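Hypothetical protein (Staphylococcus aureus subsp. aureus, PDB 2IL5) is of unknown function but belongs to the Activator of Hsp90 ATPase homolog 1-like family, whose Bet v 1-like fold suggests that it may bind a hydrophobic ligand. Local coordinates at residues A32-D37 with A55-G60; Y81-L84 with E88-K91; T118-Y123 with L156-M161. All coordinates share one frame; numbering follows the deposited sequence. Where two conformers were deposited one is given.

Interaction 1 (A32-D37 with A55-G60)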
loop_
_atom_site.group_PDB
_atom_site.type_symbol
_atom_site.label_atom_id
_atom_site.label_comp_id
_atom_site.label_asym_id
_atom_site.label_seq_id
_atom_site.Cartn_x
_atom_site.Cartn_y
_atom_site.Cartn_z
ATOM N N ALA A 32 -10.345 0.921 -6.617
ATOM C CA ALA A 32 -10.000 0.235 -5.349
ATOM C C ALA A 32 -9.066 1.054 -4.463
ATOM O O ALA A 32 -9.154 0.975 -3.231
ATOM C CB ALA A 32 -9.389 -1.131 -5.641
ATOM N N TRP A 33 -8.211 1.866 -5.121
ATOM C CA TRP A 33 -7.118 2.629 -4.526
ATOM C C TRP A 33 -7.549 4.015 -4.121
ATOM O O TRP A 33 -6.817 4.705 -3.419
ATOM C CB TRP A 33 -5.917 2.772 -5.501
ATOM C CG TRP A 33 -5.024 1.519 -5.584
ATOM C CD1 TRP A 33 -5.223 0.403 -6.384
ATOM C CD2 TRP A 33 -3.805 1.278 -4.863
ATOM N NE1 TRP A 33 -4.194 -0.505 -6.197
ATOM C CE2 TRP A 33 -3.318 0.002 -5.266
ATOM C CE3 TRP A 33 -3.073 2.008 -3.908
ATOM C CZ2 TRP A 33 -2.116 -0.551 -4.744
ATOM C CZ3 TRP A 33 -1.878 1.439 -3.376
ATOM C CH2 TRP A 33 -1.426 0.183 -3.792
ATOM N N THR A 34 -8.727 4.426 -4.581
ATOM C CA THR A 34 -9.074 5.850 -4.535
ATOM C C THR A 34 -10.468 6.087 -4.035
ATOM O O THR A 34 -10.921 7.233 -3.950
ATOM C CB THR A 34 -8.892 6.555 -5.917
ATOM O OG1 THR A 34 -9.651 5.865 -6.896
ATOM C CG2 THR A 34 -7.407 6.608 -6.323
ATOM N N LYS A 35 -11.144 4.996 -3.705
ATOM C CA LYS A 35 -12.428 5.072 -3.051
ATOM C C LYS A 35 -12.422 4.560 -1.627
ATOM O O LYS A 35 -12.164 3.376 -1.377
ATOM C CB LYS A 35 -13.492 4.346 -3.871
ATOM C CG LYS A 35 -14.498 5.304 -4.477
ATOM C CD LYS A 35 -15.261 6.035 -3.330
ATOM C CE LYS A 35 -16.124 5.062 -2.480
ATOM N NZ LYS A 35 -16.430 5.544 -1.083
ATOM N N LYS A 36 -12.751 5.467 -0.709
ATOM C CA LYS A 36 -12.821 5.220 0.742
ATOM C C LYS A 36 -13.486 3.911 1.188
ATOM O O LYS A 36 -12.926 3.146 1.977
ATOM C CB LYS A 36 -13.564 6.374 1.398
ATOM C CG LYS A 36 -13.093 6.700 2.775
ATOM C CD LYS A 36 -14.232 7.096 3.648
ATOM C CE LYS A 36 -14.866 8.369 3.180
ATOM N NZ LYS A 36 -16.249 8.423 3.666
ATOM N N ASP A 37 -14.684 3.653 0.688
ATOM C CA ASP A 37 -15.440 2.530 1.207
ATOM C C ASP A 37 -15.006 1.215 0.560
ATOM O O ASP A 37 -15.447 0.129 0.973
ATOM C CB ASP A 37 -16.940 2.831 1.132
ATOM C CG ASP A 37 -17.284 4.179 1.774
ATOM O OD1 ASP A 37 -16.949 4.374 2.971
ATOM O OD2 ASP A 37 -17.843 5.052 1.073
ATOM N N ALA A 55 -10.435 9.679 4.032
ATOM C CA ALA A 55 -9.603 9.827 2.845
ATOM C C ALA A 55 -10.078 11.041 2.073
ATOM O O ALA A 55 -11.252 11.102 1.667
ATOM C CB ALA A 55 -9.650 8.561 1.956
ATOM N N ASP A 56 -9.175 12.010 1.903
ATOM C CA ASP A 56 -9.394 13.140 0.991
ATOM C C ASP A 56 -8.644 12.914 -0.336
ATOM O O ASP A 56 -7.493 13.340 -0.519
ATOM C CB ASP A 56 -9.021 14.467 1.670
ATOM C CG ASP A 56 -9.240 15.672 0.769
ATOM O OD1 ASP A 56 -10.114 15.598 -0.123
ATOM O OD2 ASP A 56 -8.529 16.688 0.954
ATOM N N VAL A 57 -9.324 12.236 -1.259
ATOM C CA VAL A 57 -8.689 11.704 -2.474
ATOM C C VAL A 57 -8.520 12.762 -3.573
ATOM O O VAL A 57 -9.247 12.775 -4.569
ATOM C CB VAL A 57 -9.354 10.365 -2.973
ATOM C CG1 VAL A 57 -8.533 9.712 -4.104
ATOM C CG2 VAL A 57 -9.483 9.367 -1.814
ATOM N N LYS A 58 -7.562 13.662 -3.335
ATOM C CA LYS A 58 -7.043 14.617 -4.332
ATOM C C LYS A 58 -5.553 14.773 -4.047
ATOM O O LYS A 58 -5.082 14.345 -2.976
ATOM C CB LYS A 58 -7.744 15.973 -4.254
ATOM C CG LYS A 58 -7.625 16.634 -2.880
ATOM C CD LYS A 58 -7.724 18.150 -2.969
ATOM C CE LYS A 58 -8.166 18.754 -1.625
ATOM N NZ LYS A 58 -9.676 18.859 -1.500
ATOM N N GLU A 59 -4.820 15.376 -4.990
ATOM C CA GLU A 59 -3.392 15.612 -4.838
ATOM C C GLU A 59 -3.133 16.541 -3.641
ATOM O O GLU A 59 -3.792 17.579 -3.506
ATOM C CB GLU A 59 -2.788 16.130 -6.138
ATOM C CG GLU A 59 -2.829 15.086 -7.264
ATOM C CD GLU A 59 -2.056 15.499 -8.511
ATOM O OE1 GLU A 59 -1.702 16.711 -8.636
ATOM O OE2 GLU A 59 -1.793 14.621 -9.372
ATOM N N GLY A 60 -2.223 16.144 -2.743
ATOM C CA GLY A 60 -1.989 16.885 -1.492
ATOM C C GLY A 60 -2.985 16.583 -0.369
ATOM O O GLY A 60 -2.883 17.130 0.732
#
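Thr34 and Val57 make the main apolar contact, their side chains crossing at about a right angle. Val57 CG1 lies 3.7 Å from Thr34 CB and slightly farther from Thr34 CG2. The isopropyl group also covers the backbone, because CG1, anti to the backbone N (chi1 -171°), and CG2 both come up to the Thr34 carbonyl: Val57 CG2 is 3.3 Å from Thr34 O and Val57 CG1 3.4 Å from it. A second, lighter apolar touch joins Lys36 CG to the methyl CB of Ala55, 4.0 Å apart.

The contact sets the turn between helices 26-32 and 36-39 against the loop that leaves strand 50-55, the outermost strand on one side of the antiparallel sheet of this Bet v 1-like fold. In that loop Val57 is the centre of an inverse gamma turn, and both Thr34 and Val57 also pack on Leu84 of strand 74-85.

Polar bonds stay within each segment or lead to neighbours. Thr34 OG1 is hydrogen-bonded to Tyr30 O. The N-cap residue Lys35 reaches Asp37 in a salt bridge that holds for one of the two Asp37 conformers.

Interaction 2 (Y81-L84 with E88-K91); sequences YESL and EYVK
A beta hairpin formed by strands 74-85 and 89-94 brings Ser83 and Leu84 against Lys91 and Val90, and a classic beta bulge interrupts the pairing where Glu82 and Ser83 both face Lys91. The short strand axes run antiparallel at 166°. Lys91 O is the shared acceptor of the bulge, gripped by Glu82 N at 2.7 Å and by Ser83 N at 3.0 Å. The return bond, Lys91 N to Ser83 O, measures 2.9 Å and is fairly straight, with 160° at the hydrogen. It completes the hydrogen-bonded pair Ser83-Lys91. The non-hydrogen-bonded pair Leu84-Val90 follows, and Val90 CA adds a CH...O contact to Ser83 O.

On the face of the sheet that carries Ser83 and Lys91, their CB atoms pack 3.5 Å apart. Ser83 OG, anti to the backbone N (chi1 -169°), is carried to the Tyr89 ring, which it meets obliquely at CD2 and CE2. Glu82 and Lys91 do not form a direct salt bridge: a water donates to Glu82 OE1 (2.7 Å) and accepts from Lys91 NZ (2.9 Å), while the ammonium group has its ionic partner in Glu107 of strand 104-112.

On the other face the side chains meet through apolar atoms. Leu84 and Val90 run alongside each other in the same direction, with Leu84 CD2 4.1 Å from Val90 CG2. Val90 CG1 also sits at the edge of the Tyr81 ring, near its plane. Tyr30 of helix 26-32 packs against both Leu84 and Val90. A hairpin whose classic bulge accentuates the twist of its strands, in an antiparallel sheet with one face turned to the helices, fits the Bet v 1-like fold.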
loop_
_atom_site.group_PDB
_atom_site.type_symbol
_atom_site.label_atom_id
_atom_site.label_comp_id
_atom_site.label_asym_id
_atom_site.label_seq_id
_atom_site.Cartn_x
_atom_site.Cartn_y
_atom_site.Cartn_z
ATOM N N TYR A 81 -1.897 11.677 -0.653
ATOM C CA TYR A 81 -1.853 11.422 -2.079
ATOM C C TYR A 81 -0.946 12.455 -2.732
ATOM O O TYR A 81 -1.128 13.638 -2.544
ATOM C CB TYR A 81 -3.236 11.488 -2.667
ATOM C CG TYR A 81 -4.097 10.359 -2.224
ATOM C CD1 TYR A 81 -3.964 9.105 -2.827
ATOM C CD2 TYR A 81 -5.024 10.520 -1.160
ATOM C CE1 TYR A 81 -4.753 8.056 -2.443
ATOM C CE2 TYR A 81 -5.799 9.476 -0.744
ATOM C CZ TYR A 81 -5.664 8.232 -1.406
ATOM O OH TYR A 81 -6.424 7.146 -1.053
ATOM N N GLU A 82 0.072 12.019 -3.451
ATOM C CA GLU A 82 0.921 12.986 -4.104
ATOM C C GLU A 82 0.503 13.156 -5.567
ATOM O O GLU A 82 0.511 14.232 -6.099
ATOM C CB GLU A 82 2.400 12.616 -3.970
ATOM C CG GLU A 82 2.747 12.347 -2.543
ATOM C CD GLU A 82 4.126 12.760 -2.162
ATOM O OE1 GLU A 82 4.956 11.833 -2.005
ATOM O OE2 GLU A 82 4.380 13.984 -2.005
ATOM N N SER A 83 0.096 12.069 -6.182
ATOM C CA SER A 83 -0.193 12.063 -7.577
ATOM C C SER A 83 -1.362 11.119 -7.816
ATOM O O SER A 83 -1.366 9.989 -7.327
ATOM C CB SER A 83 1.047 11.621 -8.343
ATOM O OG SER A 83 0.841 11.858 -9.714
ATOM N N LEU A 84 -2.370 11.630 -8.535
ATOM C CA LEU A 84 -3.596 10.892 -8.890
ATOM C C LEU A 84 -3.890 11.148 -10.364
ATOM O O LEU A 84 -4.407 12.206 -10.743
ATOM C CB LEU A 84 -4.790 11.381 -8.046
ATOM C CG LEU A 84 -4.748 11.004 -6.557
ATOM C CD1 LEU A 84 -5.764 11.743 -5.767
ATOM C CD2 LEU A 84 -4.935 9.488 -6.369
ATOM N N GLU A 88 -4.854 5.436 -14.097
ATOM C CA GLU A 88 -3.491 5.366 -14.611
ATOM C C GLU A 88 -2.407 5.298 -13.531
ATOM O O GLU A 88 -1.448 4.522 -13.639
ATOM C CB GLU A 88 -3.240 6.556 -15.555
ATOM C CG GLU A 88 -1.919 6.503 -16.258
ATOM C CD GLU A 88 -1.643 7.703 -17.164
ATOM O OE1 GLU A 88 -2.612 8.361 -17.635
ATOM O OE2 GLU A 88 -0.438 7.961 -17.423
ATOM N N TYR A 89 -2.531 6.107 -12.491
ATOM C CA TYR A 89 -1.376 6.269 -11.621
ATOM C C TYR A 89 -1.737 6.856 -10.317
ATOM O O TYR A 89 -2.389 7.896 -10.246
ATOM C CB TYR A 89 -0.276 7.096 -12.316
ATOM C CG TYR A 89 1.042 7.258 -11.570
ATOM C CD1 TYR A 89 1.815 6.157 -11.196
ATOM C CD2 TYR A 89 1.552 8.536 -11.302
ATOM C CE1 TYR A 89 3.050 6.319 -10.510
ATOM C CE2 TYR A 89 2.777 8.714 -10.647
ATOM C CZ TYR A 89 3.513 7.605 -10.254
ATOM O OH TYR A 89 4.724 7.808 -9.617
ATOM N N VAL A 90 -1.309 6.152 -9.281
ATOM C CA VAL A 90 -1.339 6.672 -7.927
ATOM C C VAL A 90 0.098 6.691 -7.329
ATOM O O VAL A 90 0.799 5.674 -7.332
ATOM C CB VAL A 90 -2.305 5.841 -6.994
ATOM C CG1 VAL A 90 -2.306 6.412 -5.580
ATOM C CG2 VAL A 90 -3.719 5.801 -7.535
ATOM N N LYS A 91 0.529 7.873 -6.894
ATOM C CA LYS A 91 1.684 8.060 -6.005
ATOM C C LYS A 91 1.175 8.578 -4.659
ATOM O O LYS A 91 0.485 9.605 -4.582
ATOM C CB LYS A 91 2.699 9.030 -6.582
ATOM C CG LYS A 91 3.995 9.195 -5.774
ATOM C CD LYS A 91 4.906 10.233 -6.533
ATOM C CE LYS A 91 6.179 10.668 -5.796
ATOM N NZ LYS A 91 6.762 9.493 -4.999
HETATM O O HOH W 1 5.136 9.162 -2.592
#

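Interaction 3 (T118-Y123 with L156-M161)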
loop_
_atom_site.group_PDB
_atom_site.type_symbol
_atom_site.label_atom_id
_atom_site.label_comp_id
_atom_site.label_asym_id
_atom_site.label_seq_id
_atom_site.Cartn_x
_atom_site.Cartn_y
_atom_site.Cartn_z
ATOM N N THR A 118 -6.414 -5.201 -16.622
ATOM C CA THR A 118 -5.272 -4.380 -16.202
ATOM C C THR A 118 -4.029 -5.136 -15.786
ATOM O O THR A 118 -4.100 -6.196 -15.159
ATOM C CB THR A 118 -5.682 -3.252 -15.188
ATOM O OG1 THR A 118 -4.632 -2.961 -14.208
ATOM C CG2 THR A 118 -6.922 -3.583 -14.516
ATOM N N GLN A 119 -2.892 -4.581 -16.209
ATOM C CA GLN A 119 -1.601 -4.821 -15.578
ATOM C C GLN A 119 -1.329 -3.787 -14.488
ATOM O O GLN A 119 -1.310 -2.579 -14.735
ATOM C CB GLN A 119 -0.486 -4.743 -16.608
ATOM C CG GLN A 119 0.875 -5.067 -16.066
ATOM C CD GLN A 119 1.957 -4.867 -17.094
ATOM O OE1 GLN A 119 1.832 -4.029 -17.985
ATOM N NE2 GLN A 119 3.040 -5.629 -16.977
HETATM N N MSE A 120 -1.094 -4.264 -13.273
HETATM C CA MSE A 120 -0.830 -3.376 -12.175
HETATM C C MSE A 120 0.604 -3.546 -11.753
HETATM O O MSE A 120 1.017 -4.637 -11.359
HETATM C CB MSE A 120 -1.776 -3.639 -11.017
HETATM C CG MSE A 120 -1.609 -2.661 -9.854
HETATM SE SE MSE A 120 -2.654 -3.161 -8.273
HETATM C CE MSE A 120 -1.512 -4.475 -7.453
ATOM N N LEU A 121 1.345 -2.435 -11.852
ATOM C CA LEU A 121 2.741 -2.352 -11.476
ATOM C C LEU A 121 2.927 -1.476 -10.206
ATOM O O LEU A 121 2.714 -0.244 -10.192
ATOM C CB LEU A 121 3.593 -1.881 -12.650
ATOM C CG LEU A 121 3.452 -2.707 -13.945
ATOM C CD1 LEU A 121 4.030 -1.970 -15.153
ATOM C CD2 LEU A 121 4.105 -4.085 -13.768
ATOM N N PHE A 122 3.308 -2.169 -9.141
ATOM C CA PHE A 122 3.399 -1.579 -7.820
ATOM C C PHE A 122 4.856 -1.441 -7.406
ATOM O O PHE A 122 5.608 -2.416 -7.454
ATOM C CB PHE A 122 2.576 -2.443 -6.808
ATOM C CG PHE A 122 2.820 -2.094 -5.330
ATOM C CD1 PHE A 122 2.092 -1.075 -4.709
ATOM C CD2 PHE A 122 3.759 -2.831 -4.556
ATOM C CE1 PHE A 122 2.286 -0.806 -3.358
ATOM C CE2 PHE A 122 3.982 -2.563 -3.207
ATOM C CZ PHE A 122 3.238 -1.569 -2.593
ATOM N N TYR A 123 5.234 -0.243 -6.975
ATOM C CA TYR A 123 6.568 0.008 -6.425
ATOM C C TYR A 123 6.445 0.573 -5.013
ATOM O O TYR A 123 5.633 1.436 -4.797
ATOM C CB TYR A 123 7.305 1.025 -7.309
ATOM C CG TYR A 123 8.556 1.591 -6.667
ATOM C CD1 TYR A 123 9.751 0.894 -6.697
ATOM C CD2 TYR A 123 8.539 2.839 -6.026
ATOM C CE1 TYR A 123 10.946 1.434 -6.125
ATOM C CE2 TYR A 123 9.698 3.382 -5.473
ATOM C CZ TYR A 123 10.913 2.661 -5.527
ATOM O OH TYR A 123 12.061 3.162 -4.937
ATOM N N LEU A 156 -0.873 -10.133 0.456
ATOM C CA LEU A 156 -2.111 -10.459 1.194
ATOM C C LEU A 156 -3.132 -9.366 0.996
ATOM O O LEU A 156 -4.321 -9.648 0.895
ATOM C CB LEU A 156 -1.887 -10.616 2.696
ATOM C CG LEU A 156 -1.432 -11.884 3.370
ATOM C CD1 LEU A 156 -1.123 -11.567 4.836
ATOM C CD2 LEU A 156 -2.462 -12.968 3.248
HETATM N N MSE A 157 -2.649 -8.122 0.946
HETATM C CA MSE A 157 -3.489 -6.944 0.659
HETATM C C MSE A 157 -4.110 -6.909 -0.735
HETATM O O MSE A 157 -5.251 -6.491 -0.895
HETATM C CB MSE A 157 -2.673 -5.673 0.800
HETATM C CG MSE A 157 -2.898 -4.948 2.082
HETATM SE SE MSE A 157 -1.859 -3.301 2.014
HETATM C CE MSE A 157 -0.444 -3.945 3.129
ATOM N N PHE A 158 -3.315 -7.261 -1.745
ATOM C CA PHE A 158 -3.777 -7.183 -3.114
ATOM C C PHE A 158 -4.742 -8.321 -3.381
ATOM O O PHE A 158 -5.627 -8.204 -4.220
ATOM C CB PHE A 158 -2.620 -7.266 -4.097
ATOM C CG PHE A 158 -1.646 -6.159 -3.966
ATOM C CD1 PHE A 158 -2.039 -4.895 -3.514
ATOM C CD2 PHE A 158 -0.325 -6.352 -4.324
ATOM C CE1 PHE A 158 -1.117 -3.856 -3.415
ATOM C CE2 PHE A 158 0.563 -5.314 -4.231
ATOM C CZ PHE A 158 0.166 -4.068 -3.766
ATOM N N ASP A 159 -4.568 -9.438 -2.698
ATOM C CA ASP A 159 -5.506 -10.486 -2.985
ATOM C C ASP A 159 -6.850 -10.294 -2.236
ATOM O O ASP A 159 -7.919 -10.613 -2.747
ATOM C CB ASP A 159 -4.874 -11.898 -3.162
ATOM C CG ASP A 159 -4.359 -12.527 -1.895
ATOM O OD1 ASP A 159 -4.995 -12.426 -0.821
ATOM O OD2 ASP A 159 -3.332 -13.240 -1.998
ATOM N N LYS A 160 -6.776 -9.615 -1.097
ATOM C CA LYS A 160 -7.949 -9.002 -0.503
ATOM C C LYS A 160 -8.606 -7.923 -1.389
ATOM O O LYS A 160 -9.809 -7.932 -1.592
ATOM C CB LYS A 160 -7.571 -8.427 0.836
ATOM C CG LYS A 160 -8.722 -7.906 1.615
ATOM C CD LYS A 160 -8.708 -8.497 2.999
ATOM C CE LYS A 160 -7.761 -7.832 3.980
ATOM N NZ LYS A 160 -8.006 -8.613 5.275
HETATM N N MSE A 161 -7.823 -6.982 -1.893
HETATM C CA MSE A 161 -8.301 -6.040 -2.878
HETATM C C MSE A 161 -8.994 -6.739 -4.072
HETATM O O MSE A 161 -9.999 -6.250 -4.575
HETATM C CB MSE A 161 -7.152 -5.142 -3.376
HETATM C CG MSE A 161 -7.587 -4.035 -4.376
HETATM SE SE MSE A 161 -6.059 -3.487 -5.461
HETATM C CE MSE A 161 -5.892 -4.978 -6.687
#
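Strand 118-123 and helix 156-161 run at 149° to each other, and their axes approach no closer than 12.7 Å, so side chains from both must span the gap. Phe158 is the central side chain. It drives its CZ edge over the centre of the Phe122 ring, 3.7 Å from Phe122 CG, in a T-shaped pair with centroids 5.0 Å apart and planes at 75°. One face of the same Phe158 ring receives the methyl of selenomethionine Met120. The Met120 chain, extended as far as the selenium (chi1 -176°), bends at its last torsion and lays CE almost on the ring normal, 3.7 Å from the Phe158 centroid, a CH-pi contact; the selenium stands behind it in a longer, oblique Met-aromatic approach. Farther along the helix, Met161 reaches out tip to tip with Met120, its CE 4.0 Å from Met120 SE. Trp33 packs against Met120, Phe158 and Met161, and Phe154 adds a further ring beside Phe122.

All four touching side chains are buried and apolar, so at this point the long C-terminal helix is held to the sheet by dispersion and weak CH-pi and edge-to-face attractions, without polar bonds between the two segments.

How the interactions relate
From the N terminus, the three contacts follow one another in series, none enclosing or crossing another. Interaction 1 closes a loop from the turn between helices 26-32 and 36-39, through strand 50-55, to 55-60. Interaction 2 then closes the tight hairpin 81-91, and interaction 3 brings the C-terminal helix back to strand 118-128. The first two adjoin: Gly60 N probably bonds to Tyr81 O and Glu59 OE2 to Leu84 N, tying the loop to the hairpin. Interactions 1 and 3 meet where Ala32 and Trp33 pack on the residues of interaction 3. Interactions 2 and 3 do not touch, but lie on the same antiparallel sheet, interaction 2 between neighbouring strands and interaction 3 between strand and helix.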